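Long-range contacts in 6-aminohexanoate-cyclic-dimer hydrolase (Arthrobacter sp., PDB 3A2Q), which hydrolyses one amide bond of the 6-aminohexanoate cyclic dimer, a by-product of nylon-6 manufacture, to give the linear dimer: residues W7-A12 with A216-D221; N266-F271 with G304-L309. The protein carries 1 engineered substitution. All coordinates share one frame; numbering follows the deposited sequence.

Interaction 1 of 2, residues W7-A12 with A216-D221; sequences WQDATA and ARSVRD
Asp-221 OD1 accepts two bonds from Thr-11, from its backbone N and its hydroxyl. The hydroxyl comes nearly in line with the C-O bond, OG1 to OD1 2.8 Å, while Thr-11 N approaches on the syn side. The other oxygen of Asp-221 takes Ala-10 N on its syn lone pair, OD2 to N 2.6 Å, so the carboxylate straddles two consecutive N-H groups in the first turn of helix 10-19. A negative group here should interact favourably with the helix dipole. Asp-9 is the N-cap of that helix: its CG sits between backbone N and carbonyl carbon (chi1 63°), and OD1 accepts from Ala-12 N at 2.7 Å. Ser-218 is the N-cap of the facing helix 219-229, its OG accepting from Asp-221 N. Two helix N-termini are thus cross-linked, each cap also bonded to the other, for Ser-218 OG donates to Asp-9 OD2 from above the carboxylate plane. Arg-220 grips Asp-9 side-on, NE to OD2 at 2.9 Å and NH2 to OD1 at 3.3 Å; Thr-11 CG2 lies over the centre of its guanidinium. The positive charge of Arg-220 probably offsets repulsion between Asp-9 and Asp-221, whose OD2 and OD1 are 3.9 Å apart. Beyond the caps, Arg-217 lays its guanidinium almost flat on Trp-7, planes 10° apart, in a cation-pi contact; its CD adds a CH-pi contact over the six-membered ring, 3.7 Å from Trp-7 CH2. A water joins Arg-217 NE to Trp-7 O, which also receives a weak bond from NH2. Val-158 O holds Arg-217 NH1, and Val-477 O holds Trp-7 NE1.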
loop_
_atom_site.group_PDB
_atom_site.type_symbol
_atom_site.label_atom_id
_atom_site.label_comp_id
_atom_site.label_asym_id
_atom_site.label_seq_id
_atom_site.Cartn_x
_atom_site.Cartn_y
_atom_site.Cartn_z
ATOM N N TRP A 7 9.621 7.849 -17.361
ATOM C CA TRP A 7 8.215 7.454 -17.331
ATOM C C TRP A 7 8.051 5.999 -17.767
ATOM O O TRP A 7 6.939 5.471 -17.805
ATOM C CB TRP A 7 7.367 8.366 -18.226
ATOM C CG TRP A 7 5.895 8.305 -17.892
ATOM C CD1 TRP A 7 4.874 7.941 -18.726
ATOM C CD2 TRP A 7 5.290 8.603 -16.625
ATOM N NE1 TRP A 7 3.671 7.995 -18.056
ATOM C CE2 TRP A 7 3.898 8.398 -16.767
ATOM C CE3 TRP A 7 5.790 9.023 -15.384
ATOM C CZ2 TRP A 7 2.998 8.598 -15.712
ATOM C CZ3 TRP A 7 4.892 9.221 -14.333
ATOM C CH2 TRP A 7 3.512 9.006 -14.508
ATOM N N GLN A 8 9.165 5.354 -18.093
ATOM C CA GLN A 8 9.162 3.952 -18.506
ATOM C C GLN A 8 9.014 3.124 -17.227
ATOM O O GLN A 8 9.497 3.536 -16.174
ATOM C CB GLN A 8 10.495 3.609 -19.180
ATOM C CG GLN A 8 10.889 4.541 -20.320
ATOM C CD GLN A 8 10.302 4.120 -21.649
ATOM O OE1 GLN A 8 10.750 3.148 -22.256
ATOM N NE2 GLN A 8 9.289 4.845 -22.108
ATOM N N ASP A 9 8.354 1.970 -17.296
ATOM C CA ASP A 9 8.212 1.163 -16.086
ATOM C C ASP A 9 9.523 0.460 -15.747
ATOM O O ASP A 9 10.510 0.595 -16.468
ATOM C CB ASP A 9 7.061 0.148 -16.209
ATOM C CG ASP A 9 7.273 -0.870 -17.309
ATOM O OD1 ASP A 9 8.426 -1.060 -17.750
ATOM O OD2 ASP A 9 6.273 -1.498 -17.721
ATOM N N ALA A 10 9.540 -0.280 -14.642
ATOM C CA ALA A 10 10.748 -0.975 -14.208
ATOM C C ALA A 10 11.265 -1.981 -15.231
ATOM O O ALA A 10 12.473 -2.097 -15.436
ATOM C CB ALA A 10 10.503 -1.667 -12.872
ATOM N N THR A 11 10.352 -2.708 -15.867
ATOM C CA THR A 11 10.736 -3.699 -16.859
ATOM C C THR A 11 11.446 -3.042 -18.043
ATOM O O THR A 11 12.478 -3.530 -18.505
ATOM C CB THR A 11 9.508 -4.471 -17.375
ATOM O OG1 THR A 11 8.876 -5.143 -16.278
ATOM C CG2 THR A 11 9.925 -5.498 -18.419
ATOM N N ALA A 12 10.895 -1.934 -18.529
ATOM C CA ALA A 12 11.491 -1.226 -19.657
ATOM C C ALA A 12 12.815 -0.578 -19.265
ATOM O O ALA A 12 13.754 -0.549 -20.059
ATOM C CB ALA A 12 10.525 -0.175 -20.189
ATOM N N ALA A 216 3.610 0.268 -8.518
ATOM C CA ALA A 216 4.177 0.304 -9.867
ATOM C C ALA A 216 3.213 1.037 -10.805
ATOM O O ALA A 216 2.113 1.415 -10.408
ATOM C CB ALA A 216 4.434 -1.117 -10.381
ATOM N N ARG A 217 3.627 1.247 -12.052
ATOM C CA ARG A 217 2.760 1.913 -13.013
ATOM C C ARG A 217 2.266 0.952 -14.099
ATOM O O ARG A 217 1.503 1.339 -14.985
ATOM C CB ARG A 217 3.470 3.120 -13.645
ATOM C CG ARG A 217 3.724 4.268 -12.666
ATOM C CD ARG A 217 4.109 5.543 -13.403
ATOM N NE ARG A 217 5.311 5.354 -14.206
ATOM C CZ ARG A 217 6.552 5.401 -13.732
ATOM N NH1 ARG A 217 6.777 5.642 -12.447
ATOM N NH2 ARG A 217 7.572 5.182 -14.546
ATOM N N SER A 218 2.698 -0.304 -14.027
ATOM C CA SER A 218 2.256 -1.302 -14.997
ATOM C C SER A 218 1.943 -2.609 -14.280
ATOM O O SER A 218 2.509 -2.901 -13.227
ATOM C CB SER A 218 3.329 -1.554 -16.061
ATOM O OG SER A 218 4.453 -2.215 -15.508
ATOM N N VAL A 219 1.051 -3.401 -14.859
ATOM C CA VAL A 219 0.685 -4.667 -14.246
ATOM C C VAL A 219 1.836 -5.670 -14.337
ATOM O O VAL A 219 2.015 -6.503 -13.443
ATOM C CB VAL A 219 -0.586 -5.252 -14.900
ATOM C CG1 VAL A 219 -0.943 -6.591 -14.258
ATOM C CG2 VAL A 219 -1.746 -4.272 -14.733
ATOM N N ARG A 220 2.637 -5.583 -15.396
ATOM C CA ARG A 220 3.742 -6.520 -15.532
ATOM C C ARG A 220 4.798 -6.273 -14.461
ATOM O O ARG A 220 5.449 -7.209 -13.994
ATOM C CB ARG A 220 4.353 -6.448 -16.936
ATOM C CG ARG A 220 5.095 -5.165 -17.270
ATOM C CD ARG A 220 5.630 -5.234 -18.697
ATOM N NE ARG A 220 6.494 -4.106 -19.028
ATOM C CZ ARG A 220 7.132 -3.972 -20.189
ATOM N NH1 ARG A 220 7.000 -4.897 -21.131
ATOM N NH2 ARG A 220 7.911 -2.919 -20.404
ATOM N N ASP A 221 4.965 -5.015 -14.062
ATOM C CA ASP A 221 5.932 -4.678 -13.022
ATOM C C ASP A 221 5.519 -5.319 -11.695
ATOM O O ASP A 221 6.364 -5.786 -10.936
ATOM C CB ASP A 221 6.025 -3.162 -12.843
ATOM C CG ASP A 221 7.127 -2.534 -13.683
ATOM O OD1 ASP A 221 7.702 -3.223 -14.552
ATOM O OD2 ASP A 221 7.412 -1.336 -13.474
HETATM O O HOH W 1 4.314 4.902 -16.887
#

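Interaction 2 of 2, residues N266-F271 with G304-L309; sequences NPVGDF and GDRSFL
Arg-306 reaches from the loop before helix 308-331 to Asp-270 and grips it end-on, NH1 to OD2 at 2.8 Å and NH2 to OD1 at 3.0 Å. Both bonds of this salt bridge are nearly straight, and the acceptors lie close to the guanidinium plane, though the carboxylate is turned 28° against it. Asp-270 meets both nitrogens on the syn sides of its oxygens. A bend at chi3 (-59°) turns the arginine chain at NE, where the guanidinium begins its reach to the carboxylate. Val-268 crosses this side chain at about a right angle: its CG1 lies over one guanidinium face, and its CG2 comes within 3.4 Å of NH2. At Gly-304 the backbones come close, its CA 4.3 Å from Val-268 CA; the glycine CA also makes a CA-H...O contact with Pro-267 O, at 3.5 Å. Asn-266 holds the receiving loop in shape. Its ND2 donates to Asp-270 OD1 and to Phe-271 O, both close to the amide plane, so OD1 of the aspartate takes both an amide and a guanidinium N-H. The same ND2 lies 3.2 Å above the centre of the Phe-271 ring. A water accepts from Arg-306 NH2 and donates to Asn-266 OD1. Leu-419 of helix 416-422 touches both Asp-270 and Arg-306. At this surface of the amidase fold, the arginine packs on Val-268 of a type I beta turn (Asn-266 to Gly-269) and pairs with Asp-270 just after it; the turn is combined with an Asx turn in which Asn-266 OD1 accepts from Val-268 N.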
loop_
_atom_site.group_PDB
_atom_site.type_symbol
_atom_site.label_atom_id
_atom_site.label_comp_id
_atom_site.label_asym_id
_atom_site.label_seq_id
_atom_site.Cartn_x
_atom_site.Cartn_y
_atom_site.Cartn_z
ATOM N N ASN A 266 -22.560 2.126 -1.377
ATOM C CA ASN A 266 -21.999 1.736 -0.086
ATOM C C ASN A 266 -23.002 0.803 0.582
ATOM O O ASN A 266 -24.024 1.250 1.095
ATOM C CB ASN A 266 -21.764 2.959 0.794
ATOM C CG ASN A 266 -21.396 2.582 2.212
ATOM O OD1 ASN A 266 -21.022 1.442 2.482
ATOM N ND2 ASN A 266 -21.487 3.541 3.124
ATOM N N PRO A 267 -22.713 -0.508 0.595
ATOM C CA PRO A 267 -23.603 -1.505 1.194
ATOM C C PRO A 267 -23.890 -1.341 2.675
ATOM O O PRO A 267 -24.871 -1.885 3.176
ATOM C CB PRO A 267 -22.912 -2.830 0.880
ATOM C CG PRO A 267 -21.478 -2.465 0.797
ATOM C CD PRO A 267 -21.473 -1.134 0.097
ATOM N N VAL A 268 -23.034 -0.604 3.374
ATOM C CA VAL A 268 -23.229 -0.389 4.802
ATOM C C VAL A 268 -24.327 0.659 4.999
ATOM O O VAL A 268 -25.078 0.615 5.977
ATOM C CB VAL A 268 -21.904 0.056 5.481
ATOM C CG1 VAL A 268 -22.110 0.245 6.982
ATOM C CG2 VAL A 268 -20.834 -1.013 5.255
ATOM N N GLY A 269 -24.429 1.583 4.046
ATOM C CA GLY A 269 -25.458 2.608 4.105
ATOM C C GLY A 269 -25.224 3.744 5.082
ATOM O O GLY A 269 -26.153 4.514 5.364
ATOM N N ASP A 270 -23.995 3.871 5.584
ATOM C CA ASP A 270 -23.679 4.928 6.534
ATOM C C ASP A 270 -23.090 6.200 5.918
ATOM O O ASP A 270 -22.744 7.146 6.624
ATOM C CB ASP A 270 -22.788 4.380 7.664
ATOM C CG ASP A 270 -21.465 3.813 7.175
ATOM O OD1 ASP A 270 -21.360 3.365 6.010
ATOM O OD2 ASP A 270 -20.523 3.797 7.994
ATOM N N PHE A 271 -22.981 6.209 4.593
ATOM C CA PHE A 271 -22.515 7.367 3.835
ATOM C C PHE A 271 -22.717 7.044 2.361
ATOM O O PHE A 271 -22.774 5.877 1.987
ATOM C CB PHE A 271 -21.046 7.721 4.144
ATOM C CG PHE A 271 -20.055 6.656 3.767
ATOM C CD1 PHE A 271 -19.757 6.398 2.431
ATOM C CD2 PHE A 271 -19.424 5.906 4.754
ATOM C CE1 PHE A 271 -18.848 5.402 2.084
ATOM C CE2 PHE A 271 -18.515 4.911 4.422
ATOM C CZ PHE A 271 -18.226 4.657 3.082
ATOM N N GLY A 304 -21.914 -5.534 3.758
ATOM C CA GLY A 304 -22.938 -4.645 4.281
ATOM C C GLY A 304 -22.795 -4.458 5.779
ATOM O O GLY A 304 -23.551 -3.716 6.407
ATOM N N ASP A 305 -21.801 -5.127 6.352
ATOM C CA ASP A 305 -21.555 -5.067 7.786
ATOM C C ASP A 305 -20.121 -4.632 8.072
ATOM O O ASP A 305 -19.171 -5.132 7.462
ATOM C CB ASP A 305 -21.843 -6.452 8.394
ATOM C CG ASP A 305 -21.443 -6.560 9.855
ATOM O OD1 ASP A 305 -21.788 -5.662 10.651
ATOM O OD2 ASP A 305 -20.791 -7.564 10.210
ATOM N N ARG A 306 -19.962 -3.671 8.973
ATOM C CA ARG A 306 -18.624 -3.221 9.327
ATOM C C ARG A 306 -18.463 -3.283 10.843
ATOM O O ARG A 306 -17.637 -2.581 11.421
ATOM C CB ARG A 306 -18.355 -1.800 8.816
ATOM C CG ARG A 306 -16.879 -1.561 8.498
ATOM C CD ARG A 306 -16.567 -0.127 8.145
ATOM N NE ARG A 306 -17.324 0.343 6.987
ATOM C CZ ARG A 306 -18.270 1.275 7.040
ATOM N NH1 ARG A 306 -18.579 1.844 8.198
ATOM N NH2 ARG A 306 -18.905 1.642 5.933
ATOM N N SER A 307 -19.256 -4.142 11.477
ATOM C CA SER A 307 -19.205 -4.318 12.928
ATOM C C SER A 307 -17.806 -4.715 13.382
ATOM O O SER A 307 -17.355 -4.336 14.462
ATOM C CB SER A 307 -20.191 -5.404 13.365
ATOM O OG SER A 307 -21.522 -5.017 13.089
ATOM N N PHE A 308 -17.124 -5.480 12.540
ATOM C CA PHE A 308 -15.780 -5.959 12.832
ATOM C C PHE A 308 -14.775 -4.843 13.092
ATOM O O PHE A 308 -13.785 -5.048 13.801
ATOM C CB PHE A 308 -15.277 -6.808 11.660
ATOM C CG PHE A 308 -14.946 -6.005 10.427
ATOM C CD1 PHE A 308 -13.701 -5.401 10.288
ATOM C CD2 PHE A 308 -15.888 -5.834 9.418
ATOM C CE1 PHE A 308 -13.395 -4.635 9.161
ATOM C CE2 PHE A 308 -15.595 -5.073 8.286
ATOM C CZ PHE A 308 -14.347 -4.472 8.158
ATOM N N LEU A 309 -15.014 -3.668 12.514
ATOM C CA LEU A 309 -14.077 -2.567 12.680
ATOM C C LEU A 309 -13.861 -2.194 14.141
ATOM O O LEU A 309 -12.781 -1.728 14.514
ATOM C CB LEU A 309 -14.531 -1.340 11.882
ATOM C CG LEU A 309 -13.418 -0.331 11.563
ATOM C CD1 LEU A 309 -12.300 -1.019 10.780
ATOM C CD2 LEU A 309 -13.983 0.822 10.757
HETATM O O HOH W 2 -18.442 0.770 3.358
#

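From the N terminus, interaction 1 comes first: residues 7-12, at the start of helix 10-19, meet 216-221, where strand 211-216 gives way to helix 219-229. It closes a loop of 203 residues holding the strands from 45-48 to 211-216, one side of the mixed sheet. Interaction 2 opens only afterwards and closes a much shorter loop of 32 residues, which includes helix 275-290 and the edge strand 294-297; it joins the loop after strand 259-262 to the approach to helix 308-331. The two are in series, neither nested nor crossed. The centres of interaction 1 and interaction 2 are about 35 Å apart, on opposite sides of the chain's centre.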